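Local structure of N-acetylglucosaminidase (Paenibacillus barengoltzii, 6INX) at residues Thr184-Gly189 and Tyr237-Lys242; Gly190-Thr195 and Asp207-Ser212; Thr195-Asn200 and Ala288-Asp293. The protein probably hydrolyses glycosidic bonds in N-acetylglucosamine-containing glycans, as a glycoside hydrolase family 18 enzyme built on a TIM barrel. All coordinates share one frame; numbering follows the deposited sequence.

How the contacts relate
Along the chain the order is 184-189, 190-195, 195-200 and 207-212, all in the one loop that leads from barrel strand 179-183 to helix 213-222, followed by 237-242 and 288-293. The latter two lie on strands of the five-stranded antiparallel sheet inserted between barrel strands 230-235 and 320-324. Contacts 1 and 3 therefore join the loop to that sheet, with centres about 8 Å apart. Contact 2 folds the loop on itself, its centre about 9 Å from that of contact 1 and 11 Å from that of contact 3. Through Asp207 and the carbonyl of His197, Arg188 ties the loop's own segments together, while contacts 1 and 3 hold that loop against the inserted sheet.

Contact 1: Thr184-Gly189 and Tyr237-Lys242; sequences TYDMRG and YSRMWK
Asp186 and Tyr237 meet through a carboxylate oxygen and a phenol: Tyr237 OH donates to Asp186 OD1 over 2.6 Å. The two side chains cross at about a right angle; the oxygen sits at the edge of the tyrosine ring, near its plane, whereas the hydroxyl comes down on the carboxylate from above. Arg239 grips the same oxygen from the opposite face, in a salt bridge with Arg239 NE 2.9 Å from Asp186 OD1 and an N-H...O angle of 157°. The carboxylate and guanidinium planes stand 84° apart, evidence for a one-oxygen grip instead of a flat, two-pronged pair.

The arginine chain is bent at chi2 (-78°), which turns CD back toward the loop, 3.9 Å from Gly189 CA. Its NH1 has a separate partner in Gly259 O. An alanine in place of Arg239 would probably leave Asp186 OD1 with one donor fewer, Gly259 O without this partner, and a gap beside Gly189. Farther along the strand, Trp241 CH2 approaches Arg188 CB at 4.0 Å, while Trp241 NE1 bonds to Gln192 O. Arg188 O, 3.7 Å from Trp241 CH2, is buried with no polar partner in the model.

Tyr185 precedes the aspartate, and its CD1 lies 3.4 Å from Tyr237 OH, the two side chains crossing nearly perpendicularly. A Tyr-Asp pair at this point, just after a barrel strand, recalls GH18 chitinases, where its counterpart lines the substrate cleft; a similar role is likely here.

Tyr185 also packs on Met322 and Trp324 of barrel strand 320-324, and strand 237-241 runs between strands 260-264 and 297-299 of the inserted sheet, placing the contact where barrel and insertion meet.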
# COMPACT_ATOMS: atom_id res chain seq x y z
N THR A 184 2.15 -6.35 -13.64
CA THR A 184 2.98 -5.26 -13.11
C THR A 184 2.64 -3.94 -13.82
O THR A 184 3.49 -3.26 -14.41
CB THR A 184 4.46 -5.61 -13.15
OG1 THR A 184 4.86 -5.94 -14.48
CG2 THR A 184 4.77 -6.77 -12.22
N TYR A 185 1.36 -3.60 -13.74
CA TYR A 185 0.80 -2.35 -14.23
C TYR A 185 -0.44 -2.07 -13.39
O TYR A 185 -0.92 -2.95 -12.66
CB TYR A 185 0.51 -2.36 -15.75
CG TYR A 185 -0.16 -3.59 -16.32
CD1 TYR A 185 -1.49 -3.87 -16.06
CD2 TYR A 185 0.55 -4.47 -17.14
CE1 TYR A 185 -2.11 -4.99 -16.60
CE2 TYR A 185 -0.07 -5.59 -17.70
CZ TYR A 185 -1.39 -5.84 -17.41
OH TYR A 185 -2.03 -6.94 -17.95
N ASP A 186 -0.95 -0.84 -13.48
CA ASP A 186 -1.97 -0.36 -12.53
C ASP A 186 -1.51 -0.56 -11.09
O ASP A 186 -2.34 -0.70 -10.18
CB ASP A 186 -3.34 -1.01 -12.72
CG ASP A 186 -3.89 -0.87 -14.11
OD1 ASP A 186 -3.59 0.14 -14.77
OD2 ASP A 186 -4.65 -1.78 -14.53
N MET A 187 -0.19 -0.59 -10.85
CA MET A 187 0.30 -0.86 -9.50
C MET A 187 0.03 0.30 -8.57
O MET A 187 -0.04 0.11 -7.34
CB MET A 187 1.79 -1.20 -9.52
CG MET A 187 2.07 -2.58 -10.13
SD MET A 187 3.78 -3.14 -10.03
CE MET A 187 4.55 -2.03 -11.22
N ARG A 188 -0.10 1.49 -9.14
CA ARG A 188 -0.65 2.68 -8.50
C ARG A 188 -1.69 3.20 -9.46
O ARG A 188 -1.41 3.37 -10.65
CB ARG A 188 0.45 3.73 -8.32
CG ARG A 188 1.56 3.23 -7.41
CD ARG A 188 2.81 4.11 -7.49
NE ARG A 188 3.83 3.57 -6.59
CZ ARG A 188 4.55 2.47 -6.82
NH1 ARG A 188 4.39 1.78 -7.95
NH2 ARG A 188 5.42 2.04 -5.91
N GLY A 189 -2.90 3.42 -8.97
CA GLY A 189 -4.00 3.76 -9.86
C GLY A 189 -5.24 4.18 -9.11
O GLY A 189 -5.20 5.13 -8.32
N TYR A 237 -0.43 2.00 -22.03
CA TYR A 237 -1.36 3.08 -21.67
C TYR A 237 -0.87 3.67 -20.35
O TYR A 237 -0.01 3.10 -19.67
CB TYR A 237 -2.80 2.55 -21.51
CG TYR A 237 -2.87 1.63 -20.33
CD1 TYR A 237 -2.49 0.30 -20.45
CD2 TYR A 237 -3.23 2.10 -19.06
CE1 TYR A 237 -2.49 -0.55 -19.36
CE2 TYR A 237 -3.24 1.26 -17.97
CZ TYR A 237 -2.86 -0.06 -18.13
OH TYR A 237 -2.85 -0.90 -17.05
N SER A 238 -1.48 4.79 -19.97
CA SER A 238 -1.05 5.55 -18.80
C SER A 238 -2.07 5.51 -17.67
O SER A 238 -3.24 5.20 -17.85
CB SER A 238 -0.78 7.01 -19.19
OG SER A 238 -1.97 7.69 -19.55
N ARG A 239 -1.58 5.86 -16.48
CA ARG A 239 -2.42 6.24 -15.35
C ARG A 239 -2.17 7.72 -15.07
O ARG A 239 -1.07 8.22 -15.29
CB ARG A 239 -2.07 5.41 -14.10
CG ARG A 239 -2.66 3.99 -14.10
CD ARG A 239 -4.12 4.01 -13.71
NE ARG A 239 -4.75 2.71 -13.93
CZ ARG A 239 -5.99 2.42 -13.56
NH1 ARG A 239 -6.74 3.32 -12.93
NH2 ARG A 239 -6.48 1.22 -13.81
N MET A 240 -3.21 8.42 -14.62
CA MET A 240 -3.15 9.88 -14.60
C MET A 240 -3.84 10.42 -13.35
O MET A 240 -4.91 9.96 -12.98
CB MET A 240 -3.85 10.44 -15.84
CG MET A 240 -3.93 11.96 -15.90
SD MET A 240 -4.63 12.54 -17.47
CE MET A 240 -6.31 11.96 -17.31
N TRP A 241 -3.19 11.40 -12.71
CA TRP A 241 -3.77 12.10 -11.58
C TRP A 241 -3.94 13.58 -11.93
O TRP A 241 -3.09 14.17 -12.61
CB TRP A 241 -2.86 12.00 -10.35
CG TRP A 241 -2.81 10.66 -9.67
CD1 TRP A 241 -3.44 10.30 -8.52
CD2 TRP A 241 -2.05 9.52 -10.09
NE1 TRP A 241 -3.13 9.00 -8.18
CE2 TRP A 241 -2.27 8.50 -9.12
CE3 TRP A 241 -1.21 9.25 -11.17
CZ2 TRP A 241 -1.69 7.23 -9.23
CZ3 TRP A 241 -0.62 8.00 -11.27
CH2 TRP A 241 -0.87 7.00 -10.30
N LYS A 242 -5.01 14.18 -11.42
CA LYS A 242 -5.36 15.55 -11.76
C LYS A 242 -5.18 16.49 -10.57
O LYS A 242 -5.29 16.08 -9.41
CB LYS A 242 -6.81 15.62 -12.23
CG LYS A 242 -7.09 14.75 -13.45
CD LYS A 242 -8.57 14.79 -13.82
CE LYS A 242 -8.83 13.94 -15.06
NZ LYS A 242 -10.28 13.92 -15.44

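Contact 2: Gly190-Thr195 and Asp207-Ser212; sequences GFQTLT and DLFRIS
Asp207 meets Leu194 through its carboxylate, OD1 lying 4.0 Å from Leu194 CD2. A water bridges the segments more firmly: it donates to Asp207 OD1 at 2.7 Å and to Thr195 O, and accepts a weak bond from Gln192 NE2. The other oxygen, Asp207 OD2, is held in a salt bridge by Arg188. Leu208 adds its CB to the same methyl, Leu194 CD2, next to the carboxylate, and its side chain also packs on Tyr163 of the second subunit.

Phe209 N donates to Asp207 OD1 over 3.0 Å from above the carboxylate plane, which makes 207-209 an Asx turn and ties down the Phe209 backbone N. With CG of Phe209 anti to its carbonyl carbon (chi1 -64°), the ring reaches tip to tip with Gln192. Amide and ring are stacked, their planes 30° apart, with Gln192 OE1 3.5 Å above the ring plane over its centre. The amide is kept from turning by Gln192 NE2, which donates to Leu194 O at 2.9 Å along an almost straight line (175°). Leu194 CD2 closes on the ring edge instead, 3.9 Å from Phe209 CD2. Next, Arg210 folds back, NH1 donating to Asp207 O, while its NE forms a salt bridge with Asp166 of the second subunit.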
# COMPACT_ATOMS: atom_id res chain seq x y z
N GLY A 190 -6.34 3.45 -9.31
CA GLY A 190 -7.65 3.93 -8.88
C GLY A 190 -7.91 3.88 -7.39
O GLY A 190 -8.94 4.39 -6.95
N PHE A 191 -7.01 3.29 -6.60
CA PHE A 191 -7.20 3.23 -5.16
C PHE A 191 -6.33 4.20 -4.38
O PHE A 191 -6.43 4.24 -3.15
CB PHE A 191 -6.97 1.80 -4.65
CG PHE A 191 -7.96 0.81 -5.19
CD1 PHE A 191 -9.29 0.87 -4.82
CD2 PHE A 191 -7.56 -0.17 -6.09
CE1 PHE A 191 -10.21 -0.04 -5.32
CE2 PHE A 191 -8.49 -1.08 -6.60
CZ PHE A 191 -9.81 -1.00 -6.21
N GLN A 192 -5.49 4.99 -5.04
CA GLN A 192 -4.62 5.91 -4.31
C GLN A 192 -4.66 7.31 -4.91
O GLN A 192 -4.74 7.48 -6.13
CB GLN A 192 -3.18 5.37 -4.18
CG GLN A 192 -2.43 5.28 -5.49
CD GLN A 192 -1.05 4.71 -5.30
OE1 GLN A 192 -0.89 3.51 -5.04
NE2 GLN A 192 -0.02 5.57 -5.38
N THR A 193 -4.56 8.30 -4.03
CA THR A 193 -4.51 9.70 -4.44
C THR A 193 -3.09 10.23 -4.49
O THR A 193 -2.89 11.39 -4.88
CB THR A 193 -5.33 10.57 -3.49
OG1 THR A 193 -4.85 10.37 -2.15
CG2 THR A 193 -6.81 10.20 -3.54
N LEU A 194 -2.09 9.42 -4.14
CA LEU A 194 -0.69 9.82 -4.28
C LEU A 194 -0.21 9.44 -5.67
O LEU A 194 -0.41 8.31 -6.12
CB LEU A 194 0.16 9.08 -3.25
CG LEU A 194 1.57 9.65 -3.16
CD1 LEU A 194 1.55 11.01 -2.49
CD2 LEU A 194 2.47 8.69 -2.38
N THR A 195 0.44 10.38 -6.36
CA THR A 195 0.97 10.06 -7.67
C THR A 195 2.17 9.13 -7.56
O THR A 195 2.86 9.06 -6.53
CB THR A 195 1.39 11.32 -8.43
OG1 THR A 195 2.51 11.95 -7.78
CG2 THR A 195 0.25 12.32 -8.52
N ASP A 207 8.78 7.17 -2.22
CA ASP A 207 7.42 6.73 -2.50
C ASP A 207 6.87 5.99 -1.28
O ASP A 207 7.49 5.03 -0.82
CB ASP A 207 7.44 5.78 -3.70
CG ASP A 207 6.06 5.51 -4.28
OD1 ASP A 207 5.06 5.90 -3.64
OD2 ASP A 207 5.98 4.89 -5.37
N LEU A 208 5.71 6.43 -0.77
CA LEU A 208 5.09 5.71 0.35
C LEU A 208 4.66 4.31 -0.06
O LEU A 208 4.57 3.42 0.80
CB LEU A 208 3.87 6.48 0.87
CG LEU A 208 4.14 7.82 1.54
CD1 LEU A 208 2.82 8.49 1.93
CD2 LEU A 208 5.04 7.69 2.76
N PHE A 209 4.40 4.09 -1.34
CA PHE A 209 4.02 2.79 -1.87
C PHE A 209 5.27 2.14 -2.44
O PHE A 209 6.05 2.81 -3.13
CB PHE A 209 2.94 2.98 -2.94
CG PHE A 209 1.67 3.55 -2.38
CD1 PHE A 209 0.66 2.71 -1.93
CD2 PHE A 209 1.48 4.91 -2.30
CE1 PHE A 209 -0.51 3.23 -1.40
CE2 PHE A 209 0.30 5.45 -1.76
CZ PHE A 209 -0.69 4.60 -1.33
N ARG A 210 5.50 0.87 -2.11
CA ARG A 210 6.81 0.26 -2.31
C ARG A 210 6.84 -0.80 -3.42
O ARG A 210 7.88 -1.44 -3.61
CB ARG A 210 7.36 -0.31 -1.00
CG ARG A 210 7.32 0.67 0.18
CD ARG A 210 8.10 1.96 -0.09
NE ARG A 210 9.52 1.72 -0.25
CZ ARG A 210 10.35 2.54 -0.89
NH1 ARG A 210 9.89 3.66 -1.45
NH2 ARG A 210 11.64 2.23 -0.99
N ILE A 211 5.75 -0.98 -4.16
CA ILE A 211 5.69 -2.02 -5.18
C ILE A 211 6.37 -1.56 -6.47
O ILE A 211 6.54 -0.37 -6.74
CB ILE A 211 4.23 -2.45 -5.41
CG1 ILE A 211 4.12 -3.81 -6.14
CG2 ILE A 211 3.47 -1.38 -6.17
CD1 ILE A 211 4.80 -4.98 -5.43
N SER A 212 6.79 -2.55 -7.27
CA SER A 212 7.47 -2.36 -8.54
C SER A 212 7.53 -3.74 -9.19
O SER A 212 7.19 -4.74 -8.55
CB SER A 212 8.89 -1.81 -8.34
OG SER A 212 9.70 -2.73 -7.63
O HOH W 1 2.91 6.43 -5.19

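Contact 3: Thr195-Asn200 and Ala288-Asp293; sequences TGHHTN and APYLFD
His197 lies against Ala288 and Tyr290, and its side chain can be followed outward atom by atom. From CB, which points toward strand 288-292, the first torsion sets CG anti to the carbonyl carbon (chi1 -59°), and CG comes within 3.9 Å of Ala288 CB. At the next atom, His197 ND1, the same methyl is nearer still, at 3.7 Å. Ala288 CB thus stands over one face of the imidazole, offset toward the rim on the ND1 side, yet only 17° off the ring normal when measured from the centroid: the geometry of a CH-pi contact.

ND1 has a polar neighbour as well. A water lies 2.8 Å from His197 ND1 and donates to Pro289 O at 2.7 Å, so the strand's carbonyl is reached through a bridge and not by a direct bond. Beyond ND1, His197 CE1 touches Tyr290 CD1 at 3.6 Å, with the tyrosine carbon at the imidazole edge near its plane. The rings are tilted 62° to each other with centroids 5.6 Å apart, an oblique pair. At the tip, NE2 turns to a hydrogen bond with Asp283 of strand 279-283, the strand next to 288-292 in the antiparallel sheet of the GH18 insertion. Asn200 adds a looser touch, its CB 4.4 Å from Ala288 CB, while the loop backbone is tied at His197 O to Arg188 NH1.

No hydrogen bond joins the two segments directly. The imidazole is nonetheless served at both nitrogens, by water at ND1 and by a carboxylate at NE2, which fixes its rotation; the nearby negative charge of Asp283 would probably polarise the ring and could make a second proton, and so a positive charge, easier to hold at this buried place.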
# COMPACT_ATOMS: atom_id res chain seq x y z
N THR A 195 0.44 10.38 -6.36
CA THR A 195 0.97 10.06 -7.67
C THR A 195 2.17 9.13 -7.56
O THR A 195 2.86 9.06 -6.53
CB THR A 195 1.39 11.32 -8.43
OG1 THR A 195 2.51 11.95 -7.78
CG2 THR A 195 0.25 12.32 -8.52
N GLY A 196 2.41 8.40 -8.64
CA GLY A 196 3.58 7.55 -8.72
C GLY A 196 3.53 6.77 -10.02
O GLY A 196 2.65 6.97 -10.85
N HIS A 197 4.49 5.86 -10.17
CA HIS A 197 4.62 5.10 -11.40
C HIS A 197 3.70 3.89 -11.36
O HIS A 197 3.76 3.11 -10.41
CB HIS A 197 6.06 4.62 -11.53
CG HIS A 197 7.06 5.73 -11.53
ND1 HIS A 197 7.04 6.75 -12.45
CD2 HIS A 197 8.12 5.98 -10.71
CE1 HIS A 197 8.04 7.59 -12.21
NE2 HIS A 197 8.71 7.14 -11.16
N HIS A 198 2.91 3.68 -12.41
CA HIS A 198 1.97 2.57 -12.39
C HIS A 198 2.57 1.26 -12.88
O HIS A 198 2.01 0.19 -12.60
CB HIS A 198 0.64 2.95 -13.09
CG HIS A 198 0.57 2.62 -14.55
ND1 HIS A 198 -0.02 1.47 -15.03
CD2 HIS A 198 0.91 3.35 -15.64
CE1 HIS A 198 0.01 1.47 -16.35
NE2 HIS A 198 0.56 2.60 -16.75
N THR A 199 3.70 1.32 -13.58
CA THR A 199 4.27 0.14 -14.20
C THR A 199 5.80 0.17 -14.11
O THR A 199 6.52 -0.20 -15.04
CB THR A 199 3.69 -0.05 -15.61
OG1 THR A 199 4.07 -1.32 -16.15
CG2 THR A 199 4.07 1.10 -16.56
N ASN A 200 6.30 0.58 -12.94
CA ASN A 200 7.72 0.84 -12.75
C ASN A 200 8.54 -0.44 -12.53
O ASN A 200 8.17 -1.31 -11.74
CB ASN A 200 7.95 1.76 -11.54
CG ASN A 200 7.26 1.26 -10.26
OD1 ASN A 200 6.09 0.86 -10.26
ND2 ASN A 200 8.00 1.32 -9.14
N ALA A 288 11.59 4.60 -15.22
CA ALA A 288 10.25 4.88 -15.72
C ALA A 288 10.10 6.32 -16.19
O ALA A 288 10.61 7.24 -15.54
CB ALA A 288 9.19 4.60 -14.63
N PRO A 289 9.39 6.54 -17.30
CA PRO A 289 9.10 7.90 -17.74
C PRO A 289 7.79 8.41 -17.15
O PRO A 289 6.89 7.65 -16.81
CB PRO A 289 8.94 7.72 -19.25
CG PRO A 289 8.20 6.39 -19.35
CD PRO A 289 8.84 5.54 -18.23
N TYR A 290 7.70 9.73 -17.04
CA TYR A 290 6.48 10.37 -16.58
C TYR A 290 6.36 11.75 -17.21
O TYR A 290 7.36 12.35 -17.61
CB TYR A 290 6.38 10.42 -15.05
CG TYR A 290 7.48 11.17 -14.31
CD1 TYR A 290 8.72 10.59 -14.12
CD2 TYR A 290 7.24 12.41 -13.75
CE1 TYR A 290 9.73 11.25 -13.42
CE2 TYR A 290 8.23 13.09 -13.04
CZ TYR A 290 9.47 12.49 -12.88
OH TYR A 290 10.45 13.17 -12.18
N LEU A 291 5.13 12.25 -17.28
CA LEU A 291 4.84 13.57 -17.85
C LEU A 291 4.21 14.45 -16.79
O LEU A 291 3.42 13.98 -15.96
CB LEU A 291 3.84 13.46 -19.01
CG LEU A 291 4.16 12.46 -20.11
CD1 LEU A 291 3.11 12.57 -21.22
CD2 LEU A 291 5.55 12.71 -20.66
N PHE A 292 4.55 15.73 -16.82
CA PHE A 292 3.94 16.69 -15.91
C PHE A 292 3.91 18.05 -16.60
O PHE A 292 4.90 18.44 -17.22
CB PHE A 292 4.74 16.80 -14.61
CG PHE A 292 4.01 17.52 -13.51
CD1 PHE A 292 2.74 17.13 -13.14
CD2 PHE A 292 4.61 18.56 -12.82
CE1 PHE A 292 2.06 17.78 -12.12
CE2 PHE A 292 3.94 19.20 -11.78
CZ PHE A 292 2.67 18.80 -11.43
N ASP A 293 2.79 18.75 -16.46
CA ASP A 293 2.64 20.09 -17.02
C ASP A 293 2.48 21.15 -15.94
O ASP A 293 2.12 22.29 -16.25
CB ASP A 293 1.44 20.15 -17.97
CG ASP A 293 0.10 20.13 -17.24
OD1 ASP A 293 0.04 19.66 -16.08
OD2 ASP A 293 -0.91 20.57 -17.82
O HOH W 2 5.78 6.09 -14.84